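Local coordinates for protein telomere length regulator taz1 (Schizosaccharomyces pombe, PDB 4ZMI) that binds double-stranded telomeric DNA and regulates telomere length and function, the part described here being its all-helical TRF-family domain, at residues E63-K68 against Q102-L107; T119-V124 against I167-P172; A127-D132 against L171-L176; I161-F166 against F195-I200. All coordinates share one frame; numbering follows the deposited sequence. Where two conformers were deposited one is given.

Contact 1: residues E63-K68 against Q102-L107; sequences EQLTTK and QFFTGL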
loop_
_atom_site.group_PDB
_atom_site.type_symbol
_atom_site.label_atom_id
_atom_site.label_comp_id
_atom_site.label_asym_id
_atom_site.label_seq_id
_atom_site.Cartn_x
_atom_site.Cartn_y
_atom_site.Cartn_z
ATOM N N GLU A 63 8.888 12.370 0.817
ATOM C CA GLU A 63 9.801 12.698 -0.260
ATOM C C GLU A 63 11.240 12.239 0.025
ATOM O O GLU A 63 11.864 11.623 -0.842
ATOM C CB GLU A 63 9.791 14.198 -0.521
ATOM C CG GLU A 63 10.802 14.641 -1.559
ATOM C CD GLU A 63 10.268 14.503 -2.961
ATOM O OE1 GLU A 63 9.050 14.252 -3.099
ATOM O OE2 GLU A 63 11.064 14.649 -3.915
ATOM N N GLN A 64 11.765 12.543 1.215
ATOM C CA GLN A 64 13.133 12.139 1.570
ATOM C C GLN A 64 13.208 10.625 1.551
ATOM O O GLN A 64 14.110 10.050 0.948
ATOM C CB GLN A 64 13.576 12.669 2.951
ATOM C CG GLN A 64 15.036 12.276 3.338
ATOM C CD GLN A 64 15.306 12.231 4.852
ATOM O OE1 GLN A 64 14.549 12.787 5.651
ATOM N NE2 GLN A 64 16.391 11.560 5.242
ATOM N N LEU A 65 12.240 9.991 2.206
ATOM C CA LEU A 65 12.142 8.537 2.256
ATOM C C LEU A 65 12.253 7.944 0.856
ATOM O O LEU A 65 13.086 7.079 0.586
ATOM C CB LEU A 65 10.800 8.151 2.871
ATOM C CG LEU A 65 10.507 6.682 3.150
ATOM C CD1 LEU A 65 11.530 6.108 4.091
ATOM C CD2 LEU A 65 9.132 6.575 3.758
ATOM N N THR A 66 11.422 8.464 -0.035
ATOM C CA THR A 66 11.311 7.993 -1.406
ATOM C C THR A 66 12.580 8.212 -2.226
ATOM O O THR A 66 13.047 7.304 -2.905
ATOM C CB THR A 66 10.130 8.687 -2.079
ATOM O OG1 THR A 66 8.915 8.048 -1.658
ATOM C CG2 THR A 66 10.244 8.630 -3.584
ATOM N N THR A 67 13.127 9.420 -2.168
ATOM C CA THR A 67 14.297 9.773 -2.965
ATOM C C THR A 67 15.571 9.189 -2.384
ATOM O O THR A 67 16.382 8.608 -3.103
ATOM C CB THR A 67 14.467 11.295 -3.088
ATOM O OG1 THR A 67 13.343 11.841 -3.793
ATOM C CG2 THR A 67 15.743 11.625 -3.862
ATOM N N LYS A 68 15.747 9.346 -1.077
ATOM C CA LYS A 68 16.976 8.887 -0.438
ATOM C C LYS A 68 17.100 7.365 -0.474
ATOM O O LYS A 68 18.166 6.847 -0.789
ATOM C CB LYS A 68 17.086 9.399 1.003
ATOM C CG LYS A 68 18.348 8.955 1.713
ATOM C CD LYS A 68 18.509 9.646 3.052
ATOM C CE LYS A 68 19.825 9.254 3.703
ATOM N NZ LYS A 68 20.099 10.058 4.924
ATOM N N GLN A 102 6.203 1.279 5.887
ATOM C CA GLN A 102 5.154 0.998 4.919
ATOM C C GLN A 102 3.787 1.544 5.398
ATOM O O GLN A 102 3.022 2.105 4.608
ATOM C CB GLN A 102 5.106 -0.503 4.658
ATOM C CG GLN A 102 4.037 -0.958 3.701
ATOM C CD GLN A 102 3.880 -2.459 3.707
ATOM O OE1 GLN A 102 3.417 -3.035 4.688
ATOM N NE2 GLN A 102 4.286 -3.108 2.617
ATOM N N PHE A 103 3.511 1.387 6.693
ATOM C CA PHE A 103 2.296 1.917 7.334
ATOM C C PHE A 103 2.156 3.390 7.006
ATOM O O PHE A 103 1.123 3.837 6.493
ATOM C CB PHE A 103 2.397 1.762 8.853
ATOM C CG PHE A 103 1.077 1.663 9.556
ATOM C CD1 PHE A 103 0.734 0.505 10.237
ATOM C CD2 PHE A 103 0.186 2.725 9.550
ATOM C CE1 PHE A 103 -0.481 0.402 10.887
ATOM C CE2 PHE A 103 -1.032 2.627 10.197
ATOM C CZ PHE A 103 -1.367 1.460 10.866
ATOM N N PHE A 104 3.217 4.140 7.293
ATOM C CA PHE A 104 3.244 5.566 6.998
ATOM C C PHE A 104 2.935 5.832 5.537
ATOM O O PHE A 104 2.143 6.711 5.222
ATOM C CB PHE A 104 4.592 6.198 7.361
ATOM C CG PHE A 104 4.741 7.610 6.866
ATOM C CD1 PHE A 104 4.184 8.661 7.568
ATOM C CD2 PHE A 104 5.394 7.878 5.683
ATOM C CE1 PHE A 104 4.302 9.955 7.111
ATOM C CE2 PHE A 104 5.503 9.166 5.217
ATOM C CZ PHE A 104 4.968 10.204 5.931
ATOM N N THR A 105 3.567 5.070 4.648
ATOM C CA THR A 105 3.373 5.296 3.223
ATOM C C THR A 105 1.939 4.949 2.824
ATOM O O THR A 105 1.370 5.580 1.942
ATOM C CB THR A 105 4.407 4.546 2.366
ATOM O OG1 THR A 105 4.329 3.137 2.615
ATOM C CG2 THR A 105 5.809 5.037 2.709
ATOM N N GLY A 106 1.355 3.957 3.487
ATOM C CA GLY A 106 -0.052 3.657 3.303
ATOM C C GLY A 106 -0.980 4.776 3.782
ATOM O O GLY A 106 -1.775 5.283 2.993
ATOM N N LEU A 107 -0.853 5.164 5.058
ATOM C CA LEU A 107 -1.735 6.148 5.715
ATOM C C LEU A 107 -1.855 7.465 4.958
ATOM O O LEU A 107 -2.949 7.939 4.726
ATOM C CB LEU A 107 -1.213 6.473 7.107
ATOM C CG LEU A 107 -1.985 6.245 8.404
ATOM C CD1 LEU A 107 -1.451 7.241 9.460
ATOM C CD2 LEU A 107 -3.489 6.348 8.236
#
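Leu65 reaches across from helix 52-68 to Thr105 and Phe104 of helix 95-107, a small helix-to-helix contact inside the all-helical TRF-family domain of Taz1. One methyl does all the touching: Leu65 CD2 lies 3.8 Å from Thr105 CG2, and the two side chains meet at about a right angle. With CG opposite the backbone N (chi1 -174°), the leucine extends toward the neighbouring helix. The same methyl approaches the Phe104 ring obliquely, Leu65 CD2 lying 4.4 Å from Phe104 CD2. Backbones stay well apart, the nearest CA atoms being those of Leu65 and Thr105 at 9.4 Å, so the contact rests on these side-chain ends. Phe61, one turn before Leu65, adds to the seam by meeting the Phe104 ring edge-to-face, while Ile18 of helix 5-35 packs on Leu65. Thr105 divides its two branches between different tasks. CG2 serves the apolar seam, whereas OG1, held between the backbone N and the carbonyl carbon (chi1 59°), turns back to its own helix and is also hydrogen-bonded to Thr75. Gln102 O accepts both Gly106 N and, at 2.6 Å, Thr105 OG1.

Contact 2: residues T119-V124 against I167-P172; sequences TLRSIV and ILSCLP. With MG (magnesium ion), chain B.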
loop_
_atom_site.group_PDB
_atom_site.type_symbol
_atom_site.label_atom_id
_atom_site.label_comp_id
_atom_site.label_asym_id
_atom_site.label_seq_id
_atom_site.Cartn_x
_atom_site.Cartn_y
_atom_site.Cartn_z
ATOM N N THR A 119 -0.297 3.975 -3.636
ATOM C CA THR A 119 0.532 3.347 -2.593
ATOM C C THR A 119 -0.228 2.268 -1.849
ATOM O O THR A 119 0.319 1.222 -1.517
ATOM C CB THR A 119 1.043 4.351 -1.568
ATOM O OG1 THR A 119 1.611 5.467 -2.248
ATOM C CG2 THR A 119 2.094 3.719 -0.680
ATOM N N LEU A 120 -1.500 2.525 -1.575
ATOM C CA LEU A 120 -2.333 1.505 -0.948
ATOM C C LEU A 120 -2.480 0.333 -1.924
ATOM O O LEU A 120 -2.414 -0.837 -1.530
ATOM C CB LEU A 120 -3.693 2.094 -0.585
ATOM C CG LEU A 120 -3.563 3.045 0.592
ATOM C CD1 LEU A 120 -4.881 3.768 0.897
ATOM C CD2 LEU A 120 -3.093 2.261 1.789
ATOM N N ARG A 121 -2.640 0.644 -3.210
ATOM C CA ARG A 121 -2.707 -0.419 -4.201
ATOM C C ARG A 121 -1.459 -1.301 -4.118
ATOM O O ARG A 121 -1.561 -2.540 -4.111
ATOM C CB ARG A 121 -2.869 0.140 -5.604
ATOM C CG ARG A 121 -3.476 -0.865 -6.546
ATOM C CD ARG A 121 -3.448 -0.369 -7.963
ATOM N NE ARG A 121 -4.034 0.952 -8.043
ATOM C CZ ARG A 121 -4.031 1.688 -9.138
ATOM N NH1 ARG A 121 -3.484 1.208 -10.239
ATOM N NH2 ARG A 121 -4.580 2.891 -9.122
ATOM N N SER A 122 -0.291 -0.661 -4.022
ATOM C CA SER A 122 0.968 -1.399 -3.932
ATOM C C SER A 122 0.951 -2.288 -2.716
ATOM O O SER A 122 1.310 -3.450 -2.801
ATOM C CB SER A 122 2.152 -0.424 -3.823
ATOM O OG SER A 122 2.268 0.279 -5.031
ATOM N N ILE A 123 0.560 -1.728 -1.571
ATOM C CA ILE A 123 0.629 -2.494 -0.329
ATOM C C ILE A 123 -0.315 -3.686 -0.355
ATOM O O ILE A 123 0.094 -4.789 -0.005
ATOM C CB ILE A 123 0.376 -1.615 0.900
ATOM C CG1 ILE A 123 1.429 -0.520 0.955
ATOM C CG2 ILE A 123 0.429 -2.431 2.189
ATOM C CD1 ILE A 123 1.051 0.624 1.856
ATOM N N VAL A 124 -1.566 -3.468 -0.774
ATOM C CA VAL A 124 -2.521 -4.572 -0.903
ATOM C C VAL A 124 -2.030 -5.684 -1.861
ATOM O O VAL A 124 -2.097 -6.856 -1.524
ATOM C CB VAL A 124 -3.917 -4.069 -1.361
ATOM C CG1 VAL A 124 -4.885 -5.241 -1.559
ATOM C CG2 VAL A 124 -4.481 -3.082 -0.364
ATOM N N ILE A 167 -2.749 -3.175 -12.238
ATOM C CA ILE A 167 -1.932 -3.971 -11.336
ATOM C C ILE A 167 -0.435 -3.638 -11.411
ATOM O O ILE A 167 0.188 -3.339 -10.400
ATOM C CB ILE A 167 -2.122 -5.462 -11.650
ATOM C CG1 ILE A 167 -3.552 -5.898 -11.248
ATOM C CG2 ILE A 167 -1.009 -6.303 -10.994
ATOM C CD1 ILE A 167 -3.981 -7.197 -11.879
ATOM N N LEU A 168 0.134 -3.684 -12.609
ATOM C CA LEU A 168 1.583 -3.560 -12.784
ATOM C C LEU A 168 2.163 -2.149 -12.587
ATOM O O LEU A 168 3.320 -1.991 -12.203
ATOM C CB LEU A 168 1.971 -4.077 -14.164
ATOM C CG LEU A 168 1.694 -5.557 -14.360
ATOM C CD1 LEU A 168 1.758 -5.902 -15.855
ATOM C CD2 LEU A 168 2.694 -6.406 -13.542
ATOM N N SER A 169 1.358 -1.127 -12.850
ATOM C CA SER A 169 1.805 0.241 -12.701
ATOM C C SER A 169 2.202 0.534 -11.248
ATOM O O SER A 169 2.885 1.486 -10.992
ATOM C CB SER A 169 0.685 1.190 -13.108
ATOM O OG SER A 169 -0.338 1.141 -12.115
ATOM N N CYS A 170 1.791 -0.286 -10.291
ATOM C CA CYS A 170 2.127 -0.084 -8.886
ATOM C C CYS A 170 3.019 -1.186 -8.320
ATOM O O CYS A 170 3.126 -1.305 -7.103
ATOM C CB CYS A 170 0.850 -0.030 -8.029
ATOM S SG CYS A 170 -0.301 1.334 -8.366
ATOM N N LEU A 171 3.599 -2.022 -9.180
ATOM C CA LEU A 171 4.467 -3.111 -8.719
ATOM C C LEU A 171 5.841 -3.027 -9.387
ATOM O O LEU A 171 5.951 -2.613 -10.555
ATOM C CB LEU A 171 3.850 -4.480 -9.004
ATOM C CG LEU A 171 2.536 -4.801 -8.279
ATOM C CD1 LEU A 171 2.006 -6.084 -8.819
ATOM C CD2 LEU A 171 2.784 -4.944 -6.795
ATOM N N PRO A 172 6.900 -3.427 -8.653
ATOM C CA PRO A 172 8.259 -3.397 -9.212
ATOM C C PRO A 172 8.466 -4.673 -10.017
ATOM O O PRO A 172 9.524 -5.297 -9.996
ATOM C CB PRO A 172 9.147 -3.355 -7.963
ATOM C CG PRO A 172 8.348 -4.139 -6.946
ATOM C CD PRO A 172 6.895 -3.842 -7.238
HETATM MG MG MG B . 5.855 -2.328 -12.964
HETATM O O HOH W 1 4.896 -2.510 -15.173
#
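Cys170 packs against Arg121 and Ser122 where the turn following helix 163-168 meets helix 118-130. This is the tight part of the contact: the CA atoms of Ser122 and Cys170 come within 5.3 Å. Cys170 SG, in the conformer described, lies over one face of the Arg121 guanidinium and 3.6 Å from Arg121 CD. The arginine sets off with CG opposite its backbone N (chi1 -157°) and then bends at chi3, so that the chain runs alongside the sulfur in this conformer. Beside it, Ser122 OG stands 2.7 Å from Cys170 O, with Leu118 O of its own helix also within hydrogen-bonding reach. Toward solvent the fit is looser. Exposed Ser169 brings OG no closer than 3.7 Å to Arg121 NH1, approaching the guanidinium obliquely. A type I turn from Leu168 to Leu171 carries the chain on to the magnesium ion, which Leu171 O binds at 2.4 Å. The buried guanidinium finds its polar partners in Phe166 O and Lys116 O, and it makes a cation-pi contact with the Phe166 ring. The two carbonyls and the ring would probably stabilise the buried positive charge.

Contact 3: residues A127-D132 against L171-L176; sequences ALLSAD and LPYTSL. With MG (magnesium ion), chain B.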
loop_
_atom_site.group_PDB
_atom_site.type_symbol
_atom_site.label_atom_id
_atom_site.label_comp_id
_atom_site.label_asym_id
_atom_site.label_seq_id
_atom_site.Cartn_x
_atom_site.Cartn_y
_atom_site.Cartn_z
ATOM N N ALA A 127 0.863 -7.593 -0.278
ATOM C CA ALA A 127 0.296 -8.558 0.668
ATOM C C ALA A 127 -0.267 -9.756 -0.064
ATOM O O ALA A 127 -0.005 -10.899 0.303
ATOM C CB ALA A 127 -0.794 -7.907 1.522
ATOM N N LEU A 128 -1.025 -9.503 -1.120
ATOM C CA LEU A 128 -1.598 -10.603 -1.881
ATOM C C LEU A 128 -0.544 -11.495 -2.516
ATOM O O LEU A 128 -0.776 -12.686 -2.725
ATOM C CB LEU A 128 -2.542 -10.076 -2.959
ATOM C CG LEU A 128 -3.874 -9.475 -2.497
ATOM C CD1 LEU A 128 -4.697 -9.041 -3.705
ATOM C CD2 LEU A 128 -4.659 -10.480 -1.658
ATOM N N LEU A 129 0.609 -10.918 -2.845
ATOM C CA LEU A 129 1.665 -11.667 -3.523
ATOM C C LEU A 129 2.503 -12.422 -2.509
ATOM O O LEU A 129 3.097 -13.436 -2.823
ATOM C CB LEU A 129 2.566 -10.734 -4.331
ATOM C CG LEU A 129 1.963 -10.205 -5.629
ATOM C CD1 LEU A 129 2.684 -8.939 -6.053
ATOM C CD2 LEU A 129 2.058 -11.242 -6.711
ATOM N N SER A 130 2.540 -11.908 -1.289
ATOM C CA SER A 130 3.411 -12.442 -0.259
ATOM C C SER A 130 2.853 -13.711 0.343
ATOM O O SER A 130 3.582 -14.657 0.602
ATOM C CB SER A 130 3.556 -11.421 0.852
ATOM O OG SER A 130 4.327 -10.337 0.409
ATOM N N ALA A 131 1.552 -13.717 0.591
ATOM C CA ALA A 131 0.956 -14.811 1.331
ATOM C C ALA A 131 1.013 -16.153 0.604
ATOM O O ALA A 131 0.385 -16.341 -0.436
ATOM C CB ALA A 131 -0.472 -14.478 1.705
ATOM N N ASP A 132 1.801 -17.071 1.148
ATOM C CA ASP A 132 1.600 -18.490 0.893
ATOM C C ASP A 132 0.928 -19.004 2.147
ATOM O O ASP A 132 -0.087 -19.706 2.102
ATOM C CB ASP A 132 2.924 -19.233 0.645
ATOM C CG ASP A 132 4.075 -18.663 1.422
ATOM O OD1 ASP A 132 5.200 -18.594 0.869
ATOM O OD2 ASP A 132 3.857 -18.295 2.590
ATOM N N LEU A 171 3.599 -2.022 -9.180
ATOM C CA LEU A 171 4.467 -3.111 -8.719
ATOM C C LEU A 171 5.841 -3.027 -9.387
ATOM O O LEU A 171 5.951 -2.613 -10.555
ATOM C CB LEU A 171 3.850 -4.480 -9.004
ATOM C CG LEU A 171 2.536 -4.801 -8.279
ATOM C CD1 LEU A 171 2.006 -6.084 -8.819
ATOM C CD2 LEU A 171 2.784 -4.944 -6.795
ATOM N N PRO A 172 6.900 -3.427 -8.653
ATOM C CA PRO A 172 8.259 -3.397 -9.212
ATOM C C PRO A 172 8.466 -4.673 -10.017
ATOM O O PRO A 172 9.524 -5.297 -9.996
ATOM C CB PRO A 172 9.147 -3.355 -7.963
ATOM C CG PRO A 172 8.348 -4.139 -6.946
ATOM C CD PRO A 172 6.895 -3.842 -7.238
ATOM N N TYR A 173 7.408 -5.069 -10.709
ATOM C CA TYR A 173 7.461 -6.191 -11.617
ATOM C C TYR A 173 6.957 -5.736 -12.976
ATOM O O TYR A 173 6.203 -4.749 -13.082
ATOM C CB TYR A 173 6.634 -7.341 -11.058
ATOM C CG TYR A 173 7.010 -7.658 -9.635
ATOM C CD1 TYR A 173 6.117 -7.437 -8.583
ATOM C CD2 TYR A 173 8.279 -8.155 -9.334
ATOM C CE1 TYR A 173 6.472 -7.719 -7.261
ATOM C CE2 TYR A 173 8.646 -8.443 -8.020
ATOM C CZ TYR A 173 7.752 -8.218 -6.990
ATOM O OH TYR A 173 8.149 -8.509 -5.699
ATOM N N THR A 174 7.389 -6.464 -14.000
ATOM C CA THR A 174 7.274 -6.049 -15.384
ATOM C C THR A 174 6.156 -6.742 -16.154
ATOM O O THR A 174 5.748 -6.263 -17.211
ATOM C CB THR A 174 8.607 -6.304 -16.134
ATOM O OG1 THR A 174 8.960 -7.686 -16.028
ATOM C CG2 THR A 174 9.708 -5.482 -15.516
ATOM N N SER A 175 5.663 -7.869 -15.648
ATOM C CA SER A 175 4.592 -8.554 -16.353
ATOM C C SER A 175 3.759 -9.391 -15.403
ATOM O O SER A 175 4.205 -9.716 -14.301
ATOM C CB SER A 175 5.182 -9.460 -17.423
ATOM O OG SER A 175 5.751 -10.596 -16.788
ATOM N N LEU A 176 2.545 -9.737 -15.825
ATOM C CA LEU A 176 1.690 -10.610 -15.028
ATOM C C LEU A 176 2.328 -11.986 -14.812
ATOM O O LEU A 176 2.191 -12.581 -13.748
ATOM C CB LEU A 176 0.311 -10.759 -15.673
ATOM C CG LEU A 176 -0.513 -9.479 -15.613
ATOM C CD1 LEU A 176 -1.935 -9.717 -16.110
ATOM C CD2 LEU A 176 -0.525 -8.899 -14.190
HETATM MG MG MG B . 5.855 -2.328 -12.964
HETATM O O HOH W 1 4.896 -2.510 -15.173
#
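Leu129, in the last turn of helix 118-130, faces Leu171 in the irregular chain linking helices 163-168 and 176-182, with their CA atoms 10.4 Å apart and no hydrogen bond between the two segments. This is helix-to-loop packing in the all-helical TRF-family domain, and the gap is bridged by side chains alone. Leu129 and Leu171 extend toward each other and meet tip to tip: Leu129 CD1 is 4.0 Å from Leu171 CD1 and at nearly the same distance from the other methyl, so that it sits across the forked end of Leu171. The first torsion of Leu129 sets CG opposite the carbonyl carbon (chi1 -75°), which directs this branch at the loop. The same CD1 also approaches the Tyr173 ring obliquely, 4.2 Å from CE1. Within the loop, Pro172 CG lies 4.0 Å above the plane of the Tyr173 ring, displaced toward its rim. Leu179 of helix 176-182 packs on Leu129, Leu171 and Tyr173 alike, closing a small apolar cluster. The phenol passes beyond this cluster and is hydrogen-bonded through OH to Ser79 OG, which ties the loop to helix 78-83. Past the tyrosine, Ser175 takes the N-cap position of helix 176-182, its OG bonded to Ala178 N. The backbone of the loop meanwhile serves a metal. Leu171 and Tyr173, the residues before and after Pro172, turn their carbonyl oxygens to the same magnesium ion; Tyr173 O lies 2.5 Å from the magnesium, which also binds a water at 2.4 Å.

Contact 4: residues I161-F166 against F195-I200; sequences IDASEF and FLKSTI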
loop_
_atom_site.group_PDB
_atom_site.type_symbol
_atom_site.label_atom_id
_atom_site.label_comp_id
_atom_site.label_asym_id
_atom_site.label_seq_id
_atom_site.Cartn_x
_atom_site.Cartn_y
_atom_site.Cartn_z
ATOM N N ILE A 161 -8.414 2.186 -17.623
ATOM C CA ILE A 161 -7.204 1.406 -17.769
ATOM C C ILE A 161 -7.513 -0.081 -17.590
ATOM O O ILE A 161 -8.440 -0.439 -16.870
ATOM C CB ILE A 161 -6.095 1.880 -16.808
ATOM C CG1 ILE A 161 -6.581 1.900 -15.362
ATOM C CG2 ILE A 161 -5.569 3.262 -17.175
ATOM C CD1 ILE A 161 -5.437 2.188 -14.411
ATOM N N ASP A 162 -6.743 -0.930 -18.275
ATOM C CA ASP A 162 -6.869 -2.391 -18.242
ATOM C C ASP A 162 -6.498 -2.932 -16.892
ATOM O O ASP A 162 -5.800 -2.282 -16.141
ATOM C CB ASP A 162 -5.877 -3.020 -19.225
ATOM C CG ASP A 162 -6.275 -2.804 -20.641
ATOM O OD1 ASP A 162 -7.391 -2.294 -20.855
ATOM O OD2 ASP A 162 -5.496 -3.157 -21.542
ATOM N N ALA A 163 -6.904 -4.154 -16.607
ATOM C CA ALA A 163 -6.539 -4.764 -15.345
ATOM C C ALA A 163 -5.011 -4.886 -15.189
ATOM O O ALA A 163 -4.476 -4.749 -14.085
ATOM C CB ALA A 163 -7.218 -6.120 -15.218
ATOM N N SER A 164 -4.323 -5.118 -16.307
ATOM C CA SER A 164 -2.860 -5.309 -16.342
ATOM C C SER A 164 -2.131 -4.073 -15.921
ATOM O O SER A 164 -1.179 -4.121 -15.145
ATOM C CB SER A 164 -2.388 -5.623 -17.765
ATOM O OG SER A 164 -2.655 -6.970 -18.097
ATOM N N GLU A 165 -2.578 -2.962 -16.484
ATOM C CA GLU A 165 -1.967 -1.672 -16.236
ATOM C C GLU A 165 -2.316 -1.266 -14.798
ATOM O O GLU A 165 -1.468 -0.785 -14.065
ATOM C CB GLU A 165 -2.452 -0.682 -17.298
ATOM C CG GLU A 165 -1.836 0.696 -17.273
ATOM C CD GLU A 165 -2.053 1.438 -18.591
ATOM O OE1 GLU A 165 -3.191 1.397 -19.125
ATOM O OE2 GLU A 165 -1.074 2.034 -19.103
ATOM N N PHE A 166 -3.549 -1.530 -14.379
ATOM C CA PHE A 166 -3.995 -1.227 -13.011
ATOM C C PHE A 166 -3.106 -1.928 -11.969
ATOM O O PHE A 166 -2.744 -1.352 -10.962
ATOM C CB PHE A 166 -5.459 -1.670 -12.848
ATOM C CG PHE A 166 -6.088 -1.222 -11.566
ATOM C CD1 PHE A 166 -6.776 -0.015 -11.502
ATOM C CD2 PHE A 166 -5.992 -2.000 -10.429
ATOM C CE1 PHE A 166 -7.354 0.407 -10.334
ATOM C CE2 PHE A 166 -6.572 -1.574 -9.255
ATOM C CZ PHE A 166 -7.251 -0.378 -9.209
ATOM N N PHE A 195 -8.951 -13.576 -10.401
ATOM C CA PHE A 195 -9.945 -12.915 -9.548
ATOM C C PHE A 195 -9.846 -11.388 -9.663
ATOM O O PHE A 195 -10.868 -10.702 -9.760
ATOM C CB PHE A 195 -9.824 -13.355 -8.079
ATOM C CG PHE A 195 -10.886 -12.763 -7.182
ATOM C CD1 PHE A 195 -12.219 -13.107 -7.348
ATOM C CD2 PHE A 195 -10.558 -11.846 -6.199
ATOM C CE1 PHE A 195 -13.205 -12.552 -6.541
ATOM C CE2 PHE A 195 -11.525 -11.283 -5.390
ATOM C CZ PHE A 195 -12.861 -11.644 -5.561
ATOM N N LEU A 196 -8.615 -10.868 -9.674
ATOM C CA LEU A 196 -8.394 -9.425 -9.731
ATOM C C LEU A 196 -8.808 -8.899 -11.095
ATOM O O LEU A 196 -9.449 -7.863 -11.179
ATOM C CB LEU A 196 -6.929 -9.063 -9.457
ATOM C CG LEU A 196 -6.286 -9.644 -8.200
ATOM C CD1 LEU A 196 -4.883 -9.110 -8.038
ATOM C CD2 LEU A 196 -7.104 -9.303 -6.990
ATOM N N LYS A 197 -8.440 -9.607 -12.162
ATOM C CA LYS A 197 -8.803 -9.163 -13.511
ATOM C C LYS A 197 -10.316 -9.163 -13.670
ATOM O O LYS A 197 -10.885 -8.293 -14.323
ATOM C CB LYS A 197 -8.177 -10.072 -14.570
ATOM C CG LYS A 197 -6.691 -9.846 -14.817
ATOM C CD LYS A 197 -6.188 -10.755 -15.945
ATOM C CE LYS A 197 -5.527 -12.039 -15.427
ATOM N NZ LYS A 197 -5.264 -13.048 -16.516
ATOM N N SER A 198 -10.955 -10.163 -13.072
ATOM C CA SER A 198 -12.407 -10.240 -13.055
ATOM C C SER A 198 -13.007 -9.070 -12.302
ATOM O O SER A 198 -13.900 -8.394 -12.812
ATOM C CB SER A 198 -12.877 -11.534 -12.394
ATOM O OG SER A 198 -12.904 -12.594 -13.325
ATOM N N THR A 199 -12.528 -8.854 -11.080
ATOM C CA THR A 199 -13.093 -7.839 -10.219
ATOM C C THR A 199 -13.010 -6.521 -10.953
ATOM O O THR A 199 -13.966 -5.749 -10.987
ATOM C CB THR A 199 -12.275 -7.688 -8.919
ATOM O OG1 THR A 199 -12.303 -8.905 -8.159
ATOM C CG2 THR A 199 -12.806 -6.521 -8.078
ATOM N N ILE A 200 -11.857 -6.285 -11.571
ATOM C CA ILE A 200 -11.578 -5.010 -12.211
ATOM C C ILE A 200 -12.486 -4.843 -13.423
ATOM O O ILE A 200 -13.012 -3.763 -13.668
ATOM C CB ILE A 200 -10.094 -4.884 -12.609
ATOM C CG1 ILE A 200 -9.218 -4.657 -11.367
ATOM C CG2 ILE A 200 -9.892 -3.737 -13.578
ATOM C CD1 ILE A 200 -7.763 -5.076 -11.568
#
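Ile200 and Ala163 bury the most surface where helix 192-203 lies against the first turn of helix 163-168, a helix-to-helix contact of the all-helical TRF-family domain. The small alanine lets the backbones come close, with Ala163 CA and Lys197 CA 5.3 Å apart. Ile200 grips Ala163 with both branches: CD1 lies 3.8 Å from Ala163 CB, while CG2 rests 3.9 Å from Ala163 CA. The isoleucine's CG1 stands opposite the carbonyl carbon (chi1 -73°), and from there the chain carries CD1 on to the neighbouring aromatic. That methyl comes 3.7 Å from Phe166 CD2, the two side chains meeting at a slant. On the outer side of the contact Lys197 contributes its aliphatic part. Its CG sits 3.8 Å from Ala163 CB, after which the chain bends at chi3 and leads the ammonium away, to a long, weak ion pair with Asp194. One turn apart on helix 192-203, Thr199 OG1 donates to Phe195 O at 2.8 Å, from above the carbonyl plane, and in doing so lies over the centre of the Phe195 ring.

How the contacts relate
Contacts 1 and 4 lie on opposite sides of the chain's centre, 26 Å apart between centres; contacts 2 and 3 lie between them, and along the chain contact 4 interleaves with both. Contacts 1 and 2 touch where helices 95-107 and 118-130 pack, Thr105 O lying 3.3 Å from Thr119 CG2. Contacts 2 and 3 are the closest pair, centres 8 Å apart; both use helix 118-130, share Leu171 and Pro172 and border the magnesium ion. A probable hydrogen bond from Arg121 NH1 to Phe166 O, 2.8 Å, joins contacts 2 and 4. Contact 4 also meets contact 3, where Leu128 CD1 approaches Leu196 CD2 at 4.1 Å. The side chain of Phe166 remains about 11 Å from the magnesium.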